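Local coordinates for protein adhesin YadA (Yersinia enterocolitica, PDB 1P9H) that binds collagen as a trimeric outer-membrane adhesin, promoting attachment to and invasion of eukaryotic cells and protecting the bacterium from complement and phagocytosis, at residues Thr20-Ser25 against His56-Gly61; Lys93-Ser98 against Ala105-Lys110; Val113-Arg118 against Val126-Asn131. All blocks are in the same frame, centred on the assembly; numbering follows the deposited sequence.

Contact 1: residues Thr20-Ser25 against His56-Gly61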
loop_
_atom_site.group_PDB
_atom_site.type_symbol
_atom_site.label_atom_id
_atom_site.label_comp_id
_atom_site.label_asym_id
_atom_site.label_seq_id
_atom_site.Cartn_x
_atom_site.Cartn_y
_atom_site.Cartn_z
ATOM N N THR A 20 -21.881 18.117 9.419
ATOM C CA THR A 20 -21.539 17.226 8.318
ATOM C C THR A 20 -20.128 16.672 8.471
ATOM O O THR A 20 -19.764 15.698 7.813
ATOM C CB THR A 20 -21.603 17.954 6.961
ATOM O OG1 THR A 20 -20.663 19.037 6.958
ATOM C CG2 THR A 20 -23.005 18.495 6.707
ATOM N N ALA A 21 -19.339 17.288 9.343
ATOM C CA ALA A 21 -17.961 16.860 9.540
ATOM C C ALA A 21 -17.700 16.250 10.908
ATOM O O ALA A 21 -18.504 16.384 11.827
ATOM C CB ALA A 21 -17.022 18.044 9.321
ATOM N N VAL A 22 -16.570 15.561 11.025
ATOM C CA VAL A 22 -16.162 14.963 12.287
ATOM C C VAL A 22 -14.850 15.623 12.677
ATOM O O VAL A 22 -13.867 15.560 11.937
ATOM C CB VAL A 22 -15.927 13.440 12.173
ATOM C CG1 VAL A 22 -15.296 12.916 13.467
ATOM C CG2 VAL A 22 -17.249 12.726 11.904
ATOM N N GLN A 23 -14.848 16.275 13.832
ATOM C CA GLN A 23 -13.656 16.946 14.322
ATOM C C GLN A 23 -13.434 16.467 15.743
ATOM O O GLN A 23 -14.262 16.705 16.622
ATOM C CB GLN A 23 -13.854 18.462 14.287
ATOM C CG GLN A 23 -12.644 19.275 14.715
ATOM C CD GLN A 23 -12.880 20.765 14.552
ATOM O OE1 GLN A 23 -12.964 21.273 13.433
ATOM N NE2 GLN A 23 -13.007 21.471 15.670
ATOM N N ILE A 24 -12.323 15.774 15.964
ATOM C CA ILE A 24 -12.026 15.252 17.287
ATOM C C ILE A 24 -10.674 15.722 17.794
ATOM O O ILE A 24 -9.627 15.222 17.377
ATOM C CB ILE A 24 -12.059 13.708 17.290
ATOM C CG1 ILE A 24 -13.423 13.220 16.791
ATOM C CG2 ILE A 24 -11.791 13.186 18.697
ATOM C CD1 ILE A 24 -13.524 11.719 16.623
ATOM N N SER A 25 -10.707 16.705 18.687
ATOM C CA SER A 25 -9.496 17.247 19.287
ATOM C C SER A 25 -9.109 16.352 20.463
ATOM O O SER A 25 -9.906 15.521 20.903
ATOM C CB SER A 25 -9.751 18.677 19.776
ATOM O OG SER A 25 -10.058 19.538 18.693
ATOM N N HIS A 56 -18.227 17.255 5.196
ATOM C CA HIS A 56 -18.058 15.806 5.268
ATOM C C HIS A 56 -16.627 15.379 5.592
ATOM O O HIS A 56 -16.313 14.192 5.538
ATOM C CB HIS A 56 -18.490 15.154 3.951
ATOM C CG HIS A 56 -19.928 15.385 3.605
ATOM N ND1 HIS A 56 -20.379 15.433 2.304
ATOM C CD2 HIS A 56 -21.017 15.566 4.389
ATOM C CE1 HIS A 56 -21.685 15.633 2.300
ATOM N NE2 HIS A 56 -22.097 15.717 3.553
ATOM N N SER A 57 -15.762 16.331 5.932
ATOM C CA SER A 57 -14.378 15.990 6.247
ATOM C C SER A 57 -14.252 15.404 7.649
ATOM O O SER A 57 -15.176 15.493 8.460
ATOM C CB SER A 57 -13.460 17.213 6.104
ATOM O OG SER A 57 -13.720 18.193 7.094
ATOM N N ILE A 58 -13.100 14.796 7.916
ATOM C CA ILE A 58 -12.819 14.169 9.200
ATOM C C ILE A 58 -11.402 14.533 9.639
ATOM O O ILE A 58 -10.443 14.310 8.900
ATOM C CB ILE A 58 -12.916 12.627 9.086
ATOM C CG1 ILE A 58 -14.336 12.219 8.690
ATOM C CG2 ILE A 58 -12.513 11.970 10.408
ATOM C CD1 ILE A 58 -14.464 10.748 8.344
ATOM N N ALA A 59 -11.277 15.104 10.834
ATOM C CA ALA A 59 -9.974 15.479 11.376
ATOM C C ALA A 59 -9.920 14.979 12.810
ATOM O O ALA A 59 -10.719 15.399 13.649
ATOM C CB ALA A 59 -9.789 16.993 11.333
ATOM N N ILE A 60 -8.979 14.081 13.082
ATOM C CA ILE A 60 -8.830 13.489 14.405
ATOM C C ILE A 60 -7.382 13.541 14.881
ATOM O O ILE A 60 -6.479 13.080 14.184
ATOM C CB ILE A 60 -9.285 12.008 14.388
ATOM C CG1 ILE A 60 -10.740 11.913 13.915
ATOM C CG2 ILE A 60 -9.123 11.388 15.779
ATOM C CD1 ILE A 60 -11.229 10.484 13.750
ATOM N N GLY A 61 -7.169 14.096 16.072
ATOM C CA GLY A 61 -5.831 14.181 16.633
ATOM C C GLY A 61 -5.330 15.592 16.870
ATOM O O GLY A 61 -5.844 16.556 16.303
HETATM O O HOH W 1 -18.026 13.360 7.956
#
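I24 and I60 lie side by side on adjacent parallel strands, pointing the same way, with CD1 of I24 3.9 Å from CD1 of I60. In both, CG1 stands anti to the carbonyl carbon (chi1 -57° and -58°), and CB of I24 faces both CG1 and CG2 of I60. On the same face V22 meets I58, CB to CG1 4.0 Å. This face is turned to the trimer interface: I24 packs on I24, and I60 on V22, of a third subunit. The axes of strands 22-24 and 58-60 approach to 4.8 Å in the left-handed parallel beta-roll of the collagen-binding head, 22-24 being an edge strand of its sheet within the chain. V22 and I24 each use both N and O towards 56-61, giving four bonds, among them I24 N to A59 O at 2.8 Å and I24 O from G61 N at 3.0 Å. Q23 and A59 point to the other face, where Q23 OE1 accepts from A52 N and Q23 NE2 reaches E35 of a second subunit. Before the strands, T20 CB comes obliquely to the H56 ring, 3.6 Å from CD2, while T20 O lies in plane at the ring edge. T20 O also receives a CA-H contact from H56 CA at 3.1 Å, and water 1 donates to T20 O and, weakly, to H56 O.

Contact 2: residues Lys93-Ser98 against Ala105-Lys110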
loop_
_atom_site.group_PDB
_atom_site.type_symbol
_atom_site.label_atom_id
_atom_site.label_comp_id
_atom_site.label_asym_id
_atom_site.label_seq_id
_atom_site.Cartn_x
_atom_site.Cartn_y
_atom_site.Cartn_z
ATOM N N LYS A 93 1.122 14.066 5.334
ATOM C CA LYS A 93 0.470 15.105 4.558
ATOM C C LYS A 93 0.129 14.759 3.115
ATOM O O LYS A 93 0.987 14.378 2.317
ATOM C CB LYS A 93 1.277 16.414 4.625
ATOM C CG LYS A 93 2.731 16.336 4.209
ATOM C CD LYS A 93 3.424 17.677 4.483
ATOM C CE LYS A 93 4.843 17.719 3.936
ATOM N NZ LYS A 93 5.753 16.776 4.644
ATOM N N ALA A 94 -1.158 14.867 2.813
ATOM C CA ALA A 94 -1.691 14.623 1.480
ATOM C C ALA A 94 -1.836 16.045 0.954
ATOM O O ALA A 94 -2.751 16.774 1.346
ATOM C CB ALA A 94 -3.046 13.929 1.577
ATOM N N LEU A 95 -0.923 16.427 0.067
ATOM C CA LEU A 95 -0.846 17.788 -0.462
ATOM C C LEU A 95 -1.588 18.147 -1.738
ATOM O O LEU A 95 -1.389 19.234 -2.281
ATOM C CB LEU A 95 0.627 18.156 -0.637
ATOM C CG LEU A 95 1.498 17.985 0.608
ATOM C CD1 LEU A 95 2.951 18.270 0.260
ATOM C CD2 LEU A 95 1.013 18.911 1.705
ATOM N N GLY A 96 -2.435 17.252 -2.222
ATOM C CA GLY A 96 -3.177 17.543 -3.431
ATOM C C GLY A 96 -4.475 16.770 -3.450
ATOM O O GLY A 96 -4.677 15.877 -2.632
ATOM N N ASP A 97 -5.361 17.115 -4.377
ATOM C CA ASP A 97 -6.634 16.422 -4.473
ATOM C C ASP A 97 -6.434 14.921 -4.637
ATOM O O ASP A 97 -5.527 14.477 -5.343
ATOM C CB ASP A 97 -7.449 16.943 -5.661
ATOM C CG ASP A 97 -7.864 18.391 -5.501
ATOM O OD1 ASP A 97 -7.811 18.916 -4.367
ATOM O OD2 ASP A 97 -8.261 19.002 -6.518
ATOM N N SER A 98 -7.282 14.151 -3.959
ATOM C CA SER A 98 -7.272 12.694 -4.032
ATOM C C SER A 98 -6.016 11.971 -3.553
ATOM O O SER A 98 -5.962 10.746 -3.592
ATOM C CB SER A 98 -7.577 12.252 -5.464
ATOM O OG SER A 98 -8.799 12.816 -5.912
ATOM N N ALA A 105 5.189 11.080 8.794
ATOM C CA ALA A 105 5.915 11.947 7.873
ATOM C C ALA A 105 5.865 11.509 6.413
ATOM O O ALA A 105 6.790 11.787 5.643
ATOM C CB ALA A 105 7.369 12.081 8.329
ATOM N N SER A 106 4.794 10.823 6.032
ATOM C CA SER A 106 4.628 10.392 4.650
ATOM C C SER A 106 4.050 11.586 3.893
ATOM O O SER A 106 3.299 12.380 4.461
ATOM C CB SER A 106 3.694 9.177 4.578
ATOM O OG SER A 106 2.467 9.420 5.244
ATOM N N THR A 107 4.403 11.719 2.616
ATOM C CA THR A 107 3.947 12.847 1.811
ATOM C C THR A 107 3.545 12.438 0.401
ATOM O O THR A 107 4.235 11.654 -0.248
ATOM C CB THR A 107 5.059 13.913 1.697
ATOM O OG1 THR A 107 5.509 14.277 3.006
ATOM C CG2 THR A 107 4.545 15.154 0.981
ATOM N N ALA A 108 2.433 12.984 -0.079
ATOM C CA ALA A 108 1.966 12.668 -1.422
ATOM C C ALA A 108 1.314 13.853 -2.113
ATOM O O ALA A 108 0.464 14.534 -1.537
ATOM C CB ALA A 108 0.979 11.496 -1.384
ATOM N N GLN A 109 1.725 14.101 -3.351
ATOM C CA GLN A 109 1.159 15.187 -4.136
ATOM C C GLN A 109 -0.139 14.695 -4.762
ATOM O O GLN A 109 -0.527 13.542 -4.571
ATOM C CB GLN A 109 2.132 15.617 -5.236
ATOM C CG GLN A 109 3.396 16.285 -4.722
ATOM C CD GLN A 109 3.096 17.502 -3.873
ATOM O OE1 GLN A 109 2.298 18.357 -4.255
ATOM N NE2 GLN A 109 3.742 17.591 -2.716
ATOM N N LYS A 110 -0.803 15.567 -5.511
ATOM C CA LYS A 110 -2.064 15.217 -6.159
ATOM C C LYS A 110 -2.101 13.840 -6.822
ATOM O O LYS A 110 -1.182 13.461 -7.548
ATOM C CB LYS A 110 -2.430 16.281 -7.199
ATOM C CG LYS A 110 -3.717 15.983 -7.954
ATOM C CD LYS A 110 -4.077 17.107 -8.915
ATOM C CE LYS A 110 -5.340 16.771 -9.692
ATOM N NZ LYS A 110 -5.765 17.888 -10.579
HETATM O O HOH W 2 4.954 14.464 5.798
HETATM O O HOH W 3 0.737 20.842 -3.475
HETATM O O HOH W 4 -8.589 17.258 -8.834
#
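K93 and T107, paired across two parallel strands, carry side chains on the same face of their sheet that cross obliquely. From CB of K93 the chain turns so that CG sits between the backbone N and the carbonyl carbon (chi1 55°). CG is thereby set beside the branches of T107, 3.7 Å from OG1 and a little farther from CG2. CD carries the chain on in extended form, and CE returns to T107, 3.6 Å from OG1. The last bond is bent (chi4 -67°), placing NZ 3.0 Å from OG1 of T107. NZ donates to water 2 at 2.7 Å; this water takes a second proton from T107 OG1 and gives one to S106 O, tying the lysine tip to the backbone just ahead of strand 107-108. The other branch of T107, CG2, meets CD1 of L95 at 3.6 Å. The backbones join through K93 N to S106 O, A108 N to K93 O and L95 N to A108 O. Past the strands the pairing stops: G96, without a side chain, brings its CA to 3.7 Å from K110 N, and its own N is buried with no partner. K110 then stretches fully extended past D97, its CG 3.5 Å from D97 O. Their charged ends do not touch; water 4 links them, weakly on the lysine side, and D97 OD1 is bound by V83 N. Strand 93-94 is bonded on its other side to 79-80, and 107-108 is followed across the sheet by 120-121. The side chains of A94, S106 and A108 touch T101 of strand 100-102, in the roll's other sheet.

Contact 3: residues Val113-Arg118 against Val126-Asn131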
loop_
_atom_site.group_PDB
_atom_site.type_symbol
_atom_site.label_atom_id
_atom_site.label_comp_id
_atom_site.label_asym_id
_atom_site.label_seq_id
_atom_site.Cartn_x
_atom_site.Cartn_y
_atom_site.Cartn_z
ATOM N N VAL A 113 0.139 8.211 -4.142
ATOM C CA VAL A 113 0.011 7.227 -3.070
ATOM C C VAL A 113 1.366 7.108 -2.372
ATOM O O VAL A 113 2.374 6.818 -3.017
ATOM C CB VAL A 113 -0.373 5.827 -3.620
ATOM C CG1 VAL A 113 -0.303 4.783 -2.504
ATOM C CG2 VAL A 113 -1.765 5.862 -4.230
ATOM N N ALA A 114 1.402 7.354 -1.065
ATOM C CA ALA A 114 2.645 7.228 -0.302
ATOM C C ALA A 114 2.338 6.419 0.951
ATOM O O ALA A 114 1.627 6.886 1.839
ATOM C CB ALA A 114 3.195 8.606 0.069
ATOM N N ILE A 115 2.875 5.203 1.008
ATOM C CA ILE A 115 2.638 4.297 2.132
ATOM C C ILE A 115 3.946 3.940 2.830
ATOM O O ILE A 115 4.861 3.398 2.209
ATOM C CB ILE A 115 1.976 2.987 1.641
ATOM C CG1 ILE A 115 0.761 3.301 0.761
ATOM C CG2 ILE A 115 1.571 2.130 2.831
ATOM C CD1 ILE A 115 -0.342 4.080 1.464
ATOM N N GLY A 116 4.024 4.240 4.124
ATOM C CA GLY A 116 5.223 3.950 4.886
ATOM C C GLY A 116 5.774 5.222 5.495
ATOM O O GLY A 116 5.571 6.308 4.952
ATOM N N ALA A 117 6.452 5.108 6.630
ATOM C CA ALA A 117 7.017 6.294 7.255
ATOM C C ALA A 117 8.026 6.910 6.287
ATOM O O ALA A 117 8.806 6.194 5.653
ATOM C CB ALA A 117 7.696 5.928 8.572
ATOM N N ARG A 118 7.985 8.235 6.164
ATOM C CA ARG A 118 8.879 8.984 5.284
ATOM C C ARG A 118 8.711 8.706 3.792
ATOM O O ARG A 118 9.500 9.192 2.978
ATOM C CB ARG A 118 10.341 8.761 5.693
ATOM C CG ARG A 118 10.682 9.342 7.053
ATOM C CD ARG A 118 12.151 9.141 7.388
ATOM N NE ARG A 118 12.499 9.695 8.694
ATOM C CZ ARG A 118 13.702 9.594 9.248
ATOM N NH1 ARG A 118 14.677 8.959 8.609
ATOM N NH2 ARG A 118 13.933 10.130 10.439
ATOM N N VAL A 126 3.497 6.483 -7.018
ATOM C CA VAL A 126 3.277 5.494 -5.971
ATOM C C VAL A 126 4.591 5.233 -5.255
ATOM O O VAL A 126 5.598 4.907 -5.884
ATOM C CB VAL A 126 2.777 4.150 -6.545
ATOM C CG1 VAL A 126 2.718 3.104 -5.432
ATOM C CG2 VAL A 126 1.406 4.324 -7.181
ATOM N N ALA A 127 4.581 5.399 -3.937
ATOM C CA ALA A 127 5.761 5.149 -3.124
ATOM C C ALA A 127 5.320 4.273 -1.961
ATOM O O ALA A 127 4.462 4.668 -1.176
ATOM C CB ALA A 127 6.346 6.466 -2.604
ATOM N N VAL A 128 5.877 3.070 -1.878
ATOM C CA VAL A 128 5.548 2.160 -0.789
ATOM C C VAL A 128 6.843 1.672 -0.164
ATOM O O VAL A 128 7.689 1.089 -0.843
ATOM C CB VAL A 128 4.743 0.935 -1.272
ATOM C CG1 VAL A 128 4.384 0.056 -0.076
ATOM C CG2 VAL A 128 3.473 1.382 -1.977
ATOM N N GLY A 129 6.996 1.919 1.133
ATOM C CA GLY A 129 8.196 1.507 1.833
ATOM C C GLY A 129 8.788 2.651 2.628
ATOM O O GLY A 129 8.618 3.821 2.275
ATOM N N PHE A 130 9.479 2.320 3.710
ATOM C CA PHE A 130 10.105 3.335 4.538
ATOM C C PHE A 130 11.091 4.138 3.692
ATOM O O PHE A 130 11.968 3.575 3.043
ATOM C CB PHE A 130 10.826 2.667 5.716
ATOM C CG PHE A 130 11.435 3.638 6.687
ATOM C CD1 PHE A 130 12.681 4.204 6.440
ATOM C CD2 PHE A 130 10.759 3.988 7.852
ATOM C CE1 PHE A 130 13.248 5.107 7.342
ATOM C CE2 PHE A 130 11.317 4.889 8.759
ATOM C CZ PHE A 130 12.562 5.447 8.502
ATOM N N ASN A 131 10.924 5.457 3.694
ATOM C CA ASN A 131 11.792 6.364 2.947
ATOM C C ASN A 131 11.808 6.145 1.433
ATOM O O ASN A 131 12.768 6.521 0.757
ATOM C CB ASN A 131 13.223 6.292 3.496
ATOM C CG ASN A 131 14.078 7.459 3.044
ATOM O OD1 ASN A 131 13.655 8.615 3.122
ATOM N ND2 ASN A 131 15.288 7.168 2.579
HETATM O O HOH W 5 11.191 10.040 1.241
#
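V113 pairs with V126 on parallel strands: its O accepts A127 N, and its CB faces CG2 of V126 at 4.3 Å. A114 points with A127 to the other face, where both touch T121, and its CA makes a CA-H contact with A127 O at 3.3 Å. I115 is held by both backbone polar atoms, N to A127 O and O from G129 N, each 2.8 Å. Its CB lies 4.2 Å from CG1 of V128, whereas the end of the side chain leads away from that strand; I115 packs on I115 of both other subunits. At their backbone angles a CB on G116 or G129 would jam against the preceding carbonyl O, and on G116 also clash with G129 C. A117 resumes the pairing, its O accepting N131 N at 3.0 Å. The same O lies over one face of the F130 ring, and CB of A117 meets CD2 at 3.7 Å; F130 reaches there with CG anti to its backbone N (chi1 -176°). R118 runs extended alongside F130, pointing the same way, with CD 3.9 Å from CZ and guanidinium and ring planes 42° apart. On N131, ND2 is bonded to S145 OG. The Val-Ala-Ile-Gly and Val-Ala-Val-Gly runs, in register, match the pattern of YadA head repeats: successive turns of a left-handed parallel beta-roll whose aliphatic face packs against the other two subunits.

The contacts follow in series along the chain and along the roll. Contacts 1 and 3 belong to one ten-strand parallel sheet, contact 1 at its N-terminal edge and contact 3 well inside, with centres about 24 Å apart. Contact 2 lies in the eight-strand sheet on the roll's other side, its centre about 18 Å from contact 1 and 11 Å from contact 3. Contacts 2 and 3 touch through the interior: strand 113-115 is the next after 107-108, and T107 O comes 3.2 Å from A114 CB. The sheet of contacts 1 and 3 supplies aliphatic packing between subunits; contact 2 meets a neighbouring subunit through S98, and its K93, L95 and T107 are partly exposed.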